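Side-chain contacts in Mll2253 protein (Mesorhizobium loti, PDB 3Q63), which is of unknown function but belongs to the AHA1 family, in whose Bet v 1-like fold a curved antiparallel sheet wraps around a long C-terminal helix: residues B[41-44]-B[50-53]; B[64-69]-B[75-80]. All coordinates share one frame; numbering follows the deposited sequence.

Interaction 1: residues B[41-44]-B[50-53]; sequences NDFK and RFNI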
loop_
_atom_site.group_PDB
_atom_site.type_symbol
_atom_site.label_atom_id
_atom_site.label_comp_id
_atom_site.label_asym_id
_atom_site.label_seq_id
_atom_site.Cartn_x
_atom_site.Cartn_y
_atom_site.Cartn_z
ATOM N N ASN B 41 -9.223 3.647 6.682
ATOM C CA ASN B 41 -8.793 4.560 7.725
ATOM C C ASN B 41 -9.907 4.826 8.718
ATOM O O ASN B 41 -11.076 4.561 8.441
ATOM C CB ASN B 41 -8.413 5.897 7.111
ATOM C CG ASN B 41 -9.617 6.622 6.541
ATOM O OD1 ASN B 41 -10.114 6.280 5.464
ATOM N ND2 ASN B 41 -10.112 7.614 7.278
ATOM N N ASP B 42 -9.524 5.367 9.872
ATOM C CA ASP B 42 -10.472 5.738 10.919
ATOM C C ASP B 42 -10.202 7.187 11.322
ATOM O O ASP B 42 -10.142 7.525 12.503
ATOM C CB ASP B 42 -10.353 4.805 12.138
ATOM C CG ASP B 42 -8.928 4.690 12.673
ATOM O OD1 ASP B 42 -8.780 4.388 13.876
ATOM O OD2 ASP B 42 -7.964 4.879 11.904
ATOM N N PHE B 43 -10.045 8.036 10.309
ATOM C CA PHE B 43 -9.786 9.460 10.484
ATOM C C PHE B 43 -10.941 10.193 11.176
ATOM O O PHE B 43 -12.089 9.771 11.101
ATOM C CB PHE B 43 -9.552 10.108 9.110
ATOM C CG PHE B 43 -9.447 11.607 9.154
ATOM C CD1 PHE B 43 -8.234 12.221 9.445
ATOM C CD2 PHE B 43 -10.574 12.408 8.945
ATOM C CE1 PHE B 43 -8.140 13.606 9.535
ATOM C CE2 PHE B 43 -10.490 13.799 9.035
ATOM C CZ PHE B 43 -9.268 14.401 9.330
ATOM N N LYS B 44 -10.614 11.287 11.855
ATOM C CA LYS B 44 -11.597 12.139 12.523
ATOM C C LYS B 44 -11.001 13.536 12.528
ATOM O O LYS B 44 -9.853 13.721 12.924
ATOM C CB LYS B 44 -11.862 11.698 13.962
ATOM C CG LYS B 44 -12.737 10.469 14.087
ATOM C CD LYS B 44 -13.881 10.690 15.077
ATOM C CE LYS B 44 -14.836 11.791 14.615
ATOM N NZ LYS B 44 -14.225 13.155 14.631
ATOM N N ARG B 50 -5.861 10.254 17.167
ATOM C CA ARG B 50 -4.938 9.277 16.620
ATOM C C ARG B 50 -5.697 8.236 15.809
ATOM O O ARG B 50 -6.775 7.787 16.203
ATOM C CB ARG B 50 -4.126 8.637 17.753
ATOM C CG ARG B 50 -4.728 8.846 19.125
ATOM C CD ARG B 50 -3.684 9.243 20.172
ATOM N NE ARG B 50 -2.511 8.372 20.142
ATOM C CZ ARG B 50 -1.709 8.156 21.182
ATOM N NH1 ARG B 50 -0.664 7.348 21.058
ATOM N NH2 ARG B 50 -1.957 8.734 22.347
ATOM N N PHE B 51 -5.141 7.880 14.653
ATOM C CA PHE B 51 -5.765 6.906 13.771
ATOM C C PHE B 51 -4.722 6.208 12.917
ATOM O O PHE B 51 -3.519 6.496 13.006
ATOM C CB PHE B 51 -6.807 7.588 12.865
ATOM C CG PHE B 51 -6.225 8.574 11.884
ATOM C CD1 PHE B 51 -6.010 8.216 10.553
ATOM C CD2 PHE B 51 -5.882 9.860 12.290
ATOM C CE1 PHE B 51 -5.465 9.121 9.645
ATOM C CE2 PHE B 51 -5.337 10.774 11.389
ATOM C CZ PHE B 51 -5.127 10.404 10.062
ATOM N N ASN B 52 -5.193 5.274 12.099
ATOM C CA ASN B 52 -4.329 4.530 11.200
ATOM C C ASN B 52 -4.908 4.552 9.798
ATOM O O ASN B 52 -6.102 4.771 9.598
ATOM C CB ASN B 52 -4.189 3.065 11.637
ATOM C CG ASN B 52 -3.487 2.916 12.962
ATOM O OD1 ASN B 52 -4.125 2.748 13.992
ATOM N ND2 ASN B 52 -2.160 2.989 12.944
ATOM N N ILE B 53 -4.032 4.321 8.837
ATOM C CA ILE B 53 -4.388 4.252 7.436
ATOM C C ILE B 53 -3.740 2.917 7.063
ATOM O O ILE B 53 -2.526 2.756 7.204
ATOM C CB ILE B 53 -3.757 5.423 6.647
ATOM C CG1 ILE B 53 -4.330 6.752 7.148
ATOM C CG2 ILE B 53 -4.063 5.292 5.164
ATOM C CD1 ILE B 53 -3.810 7.978 6.389
#

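Interaction 2: residues B[64-69]-B[75-80]; sequences EVLAVE and SYTWNL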
loop_
_atom_site.group_PDB
_atom_site.type_symbol
_atom_site.label_atom_id
_atom_site.label_comp_id
_atom_site.label_asym_id
_atom_site.label_seq_id
_atom_site.Cartn_x
_atom_site.Cartn_y
_atom_site.Cartn_z
ATOM N N GLU B 64 -1.791 11.033 13.465
ATOM C CA GLU B 64 -2.371 11.869 14.496
ATOM C C GLU B 64 -2.751 13.209 13.875
ATOM O O GLU B 64 -1.942 13.820 13.180
ATOM C CB GLU B 64 -1.363 12.100 15.617
ATOM C CG GLU B 64 -1.947 12.844 16.799
ATOM C CD GLU B 64 -0.894 13.577 17.603
ATOM O OE1 GLU B 64 0.246 13.076 17.685
ATOM O OE2 GLU B 64 -1.215 14.650 18.164
ATOM N N VAL B 65 -3.975 13.661 14.112
ATOM C CA VAL B 65 -4.402 14.945 13.571
ATOM C C VAL B 65 -3.660 16.044 14.326
ATOM O O VAL B 65 -3.608 16.036 15.555
ATOM C CB VAL B 65 -5.931 15.129 13.709
ATOM C CG1 VAL B 65 -6.353 16.454 13.100
ATOM C CG2 VAL B 65 -6.653 13.980 12.996
ATOM N N LEU B 66 -3.069 16.974 13.582
ATOM C CA LEU B 66 -2.300 18.066 14.164
ATOM C C LEU B 66 -2.985 19.416 14.054
ATOM O O LEU B 66 -2.910 20.219 14.973
ATOM C CB LEU B 66 -0.937 18.169 13.483
ATOM C CG LEU B 66 -0.025 16.965 13.633
ATOM C CD1 LEU B 66 1.240 17.213 12.822
ATOM C CD2 LEU B 66 0.313 16.741 15.110
ATOM N N ALA B 67 -3.627 19.672 12.918
ATOM C CA ALA B 67 -4.307 20.941 12.723
ATOM C C ALA B 67 -5.529 20.777 11.840
ATOM O O ALA B 67 -5.545 19.962 10.913
ATOM C CB ALA B 67 -3.354 21.963 12.113
ATOM N N VAL B 68 -6.562 21.559 12.138
ATOM C CA VAL B 68 -7.790 21.498 11.368
ATOM C C VAL B 68 -8.433 22.868 11.233
ATOM O O VAL B 68 -8.822 23.483 12.221
ATOM C CB VAL B 68 -8.805 20.549 12.019
ATOM C CG1 VAL B 68 -10.065 20.487 11.172
ATOM C CG2 VAL B 68 -8.201 19.162 12.174
ATOM N N GLU B 69 -8.542 23.331 9.998
ATOM C CA GLU B 69 -9.156 24.612 9.707
ATOM C C GLU B 69 -10.103 24.377 8.535
ATOM O O GLU B 69 -9.702 24.448 7.373
ATOM C CB GLU B 69 -8.080 25.632 9.348
ATOM C CG GLU B 69 -8.606 27.020 9.074
ATOM C CD GLU B 69 -7.490 28.037 8.987
ATOM O OE1 GLU B 69 -6.553 27.832 8.178
ATOM O OE2 GLU B 69 -7.551 29.044 9.725
ATOM N N SER B 75 -3.827 18.991 8.692
ATOM C CA SER B 75 -2.517 18.374 8.859
ATOM C C SER B 75 -2.565 17.232 9.852
ATOM O O SER B 75 -3.324 17.267 10.820
ATOM C CB SER B 75 -1.489 19.409 9.327
ATOM O OG SER B 75 -0.235 18.799 9.584
ATOM N N TYR B 76 -1.763 16.207 9.586
ATOM C CA TYR B 76 -1.659 15.048 10.460
ATOM C C TYR B 76 -0.354 14.305 10.233
ATOM O O TYR B 76 0.238 14.397 9.146
ATOM C CB TYR B 76 -2.847 14.080 10.286
ATOM C CG TYR B 76 -3.254 13.695 8.870
ATOM C CD1 TYR B 76 -4.357 14.294 8.262
ATOM C CD2 TYR B 76 -2.598 12.673 8.177
ATOM C CE1 TYR B 76 -4.809 13.885 7.003
ATOM C CE2 TYR B 76 -3.040 12.254 6.917
ATOM C CZ TYR B 76 -4.147 12.864 6.338
ATOM O OH TYR B 76 -4.597 12.451 5.098
ATOM N N THR B 77 0.102 13.591 11.263
ATOM C CA THR B 77 1.336 12.816 11.170
ATOM C C THR B 77 1.088 11.636 10.248
ATOM O O THR B 77 -0.046 11.181 10.076
ATOM C CB THR B 77 1.795 12.257 12.546
ATOM O OG1 THR B 77 0.698 11.578 13.170
ATOM C CG2 THR B 77 2.302 13.373 13.459
ATOM N N TRP B 78 2.178 11.148 9.674
ATOM C CA TRP B 78 2.166 10.048 8.723
ATOM C C TRP B 78 3.447 9.297 9.064
ATOM O O TRP B 78 4.503 9.552 8.479
ATOM C CB TRP B 78 2.210 10.663 7.327
ATOM C CG TRP B 78 2.171 9.743 6.180
ATOM C CD1 TRP B 78 3.180 8.936 5.731
ATOM C CD2 TRP B 78 1.103 9.614 5.241
ATOM N NE1 TRP B 78 2.804 8.321 4.563
ATOM C CE2 TRP B 78 1.534 8.721 4.240
ATOM C CE3 TRP B 78 -0.178 10.171 5.147
ATOM C CZ2 TRP B 78 0.727 8.372 3.154
ATOM C CZ3 TRP B 78 -0.982 9.826 4.066
ATOM C CH2 TRP B 78 -0.525 8.933 3.083
ATOM N N ASN B 79 3.340 8.382 10.028
ATOM C CA ASN B 79 4.489 7.630 10.532
ATOM C C ASN B 79 4.421 6.125 10.461
ATOM O O ASN B 79 3.352 5.526 10.385
ATOM C CB ASN B 79 4.733 7.957 12.001
ATOM C CG ASN B 79 4.845 9.437 12.269
ATOM O OD1 ASN B 79 5.203 10.228 11.392
ATOM N ND2 ASN B 79 4.565 9.820 13.506
ATOM N N LEU B 80 5.594 5.515 10.551
ATOM C CA LEU B 80 5.691 4.067 10.549
ATOM C C LEU B 80 6.972 3.713 11.304
ATOM O O LEU B 80 8.076 4.010 10.849
ATOM C CB LEU B 80 5.712 3.566 9.101
ATOM C CG LEU B 80 5.500 2.080 8.857
ATOM C CD1 LEU B 80 4.723 1.870 7.563
ATOM C CD2 LEU B 80 6.848 1.397 8.805
#

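Interaction 1: residues B[41-44]-B[50-53]
N41 and I53 face each other as an antiparallel non-hydrogen-bonded pair, their CA atoms 4.4 Å apart; after N41 the chain leaves the sheet, while 50-53 is strand throughout. D42 holds the two backbones together just where they part. With its CG set between the backbone N and the carbonyl carbon (chi1 53°), its carboxylate reaches back to the strand, and OD2 takes the N-H of N52 through its syn lone pair at 2.8 Å, almost straight at 172°. The return bond, D42 N to N52 O, is weak. An aspartate suits this spot because its short acid appears to take the place of the backbone carbonyl that a continuing strand would offer. Next to it along the chain, F43 packs on F51: the edge of F43 is turned to the face of F51, planes at 87° and centroids 5.4 Å apart, and F43 CD1 lies 3.7 Å from F51 CZ. F43 CA also sits over the F51 ring as a CH-pi contact. Buried, the pair gains from its flat hydrocarbon surfaces, and I34 of helix 31-37 packs against F43. A side-chain-to-backbone clasp and a T-shaped aromatic pair thus mark where strand 40-41, outermost within this chain, ends in a Bet v 1-like fold.

Interaction 2: residues B[64-69]-B[75-80]
S75 and A67 meet as an antiparallel hydrogen-bonded pair that joins the two strands of the hairpin 60-69/73-77, in the middle of the sheet. The short strand segments run at 156° to each other, 4.3 Å apart at their closest. The carbonyl O of S75 accepts two N-H groups, from L66 N at 2.8 Å and from A67 N at 3.2 Å, both arriving from the same face of its plane; S75 N answers with a bond to A67 O at 3.0 Å. Two residues facing one make this a classic beta bulge, and it shifts the register by one between V65 and A67. On the far side of the bulge V65 and Y76 form a non-hydrogen-bonded pair, and T77 N then bonds to E64 O at 2.8 Å. L66 has its CG beside the backbone N (chi1 -63°), which carries CD1 over the neighbouring strand to 4.0 Å from T77 CG2, the two side chains crossing at about a right angle. A branched leucine can thus rest on the threonine methyl and also approach S75 OG, whose hydroxyl is hydrogen-bonded to that of T94 on strand 92-100. T77 OG1, set between the backbone N and the carbonyl carbon (chi1 51°), lies on the side of E64. Small A67 and S75 keep their CB atoms 4.2 Å apart, while Y76 and V65 share the opposite face of the sheet.

From the N terminus, the chain passes helices 21-29 and 31-37 and reaches interaction 1, where 50-53 returns to 41-44 and closes a short loop at the edge of the sheet. Strand 60-69 follows, and interaction 2 closes the next turn when 75-80 comes back beside 64-69. The two contacts are therefore in series, neither nesting nor crossing, with centres about 10 Å apart. Strands 50-54 and 60-69 are sheet neighbours, which brings the contacts together: V65 CG2 lies 3.8 Å from F43 CE1, while F51 CZ lies 3.9 Å from Y76 CD2. This shared apolar patch ties strand 50-54, and helix 31-37 through F43, to hairpin 60-69/73-77.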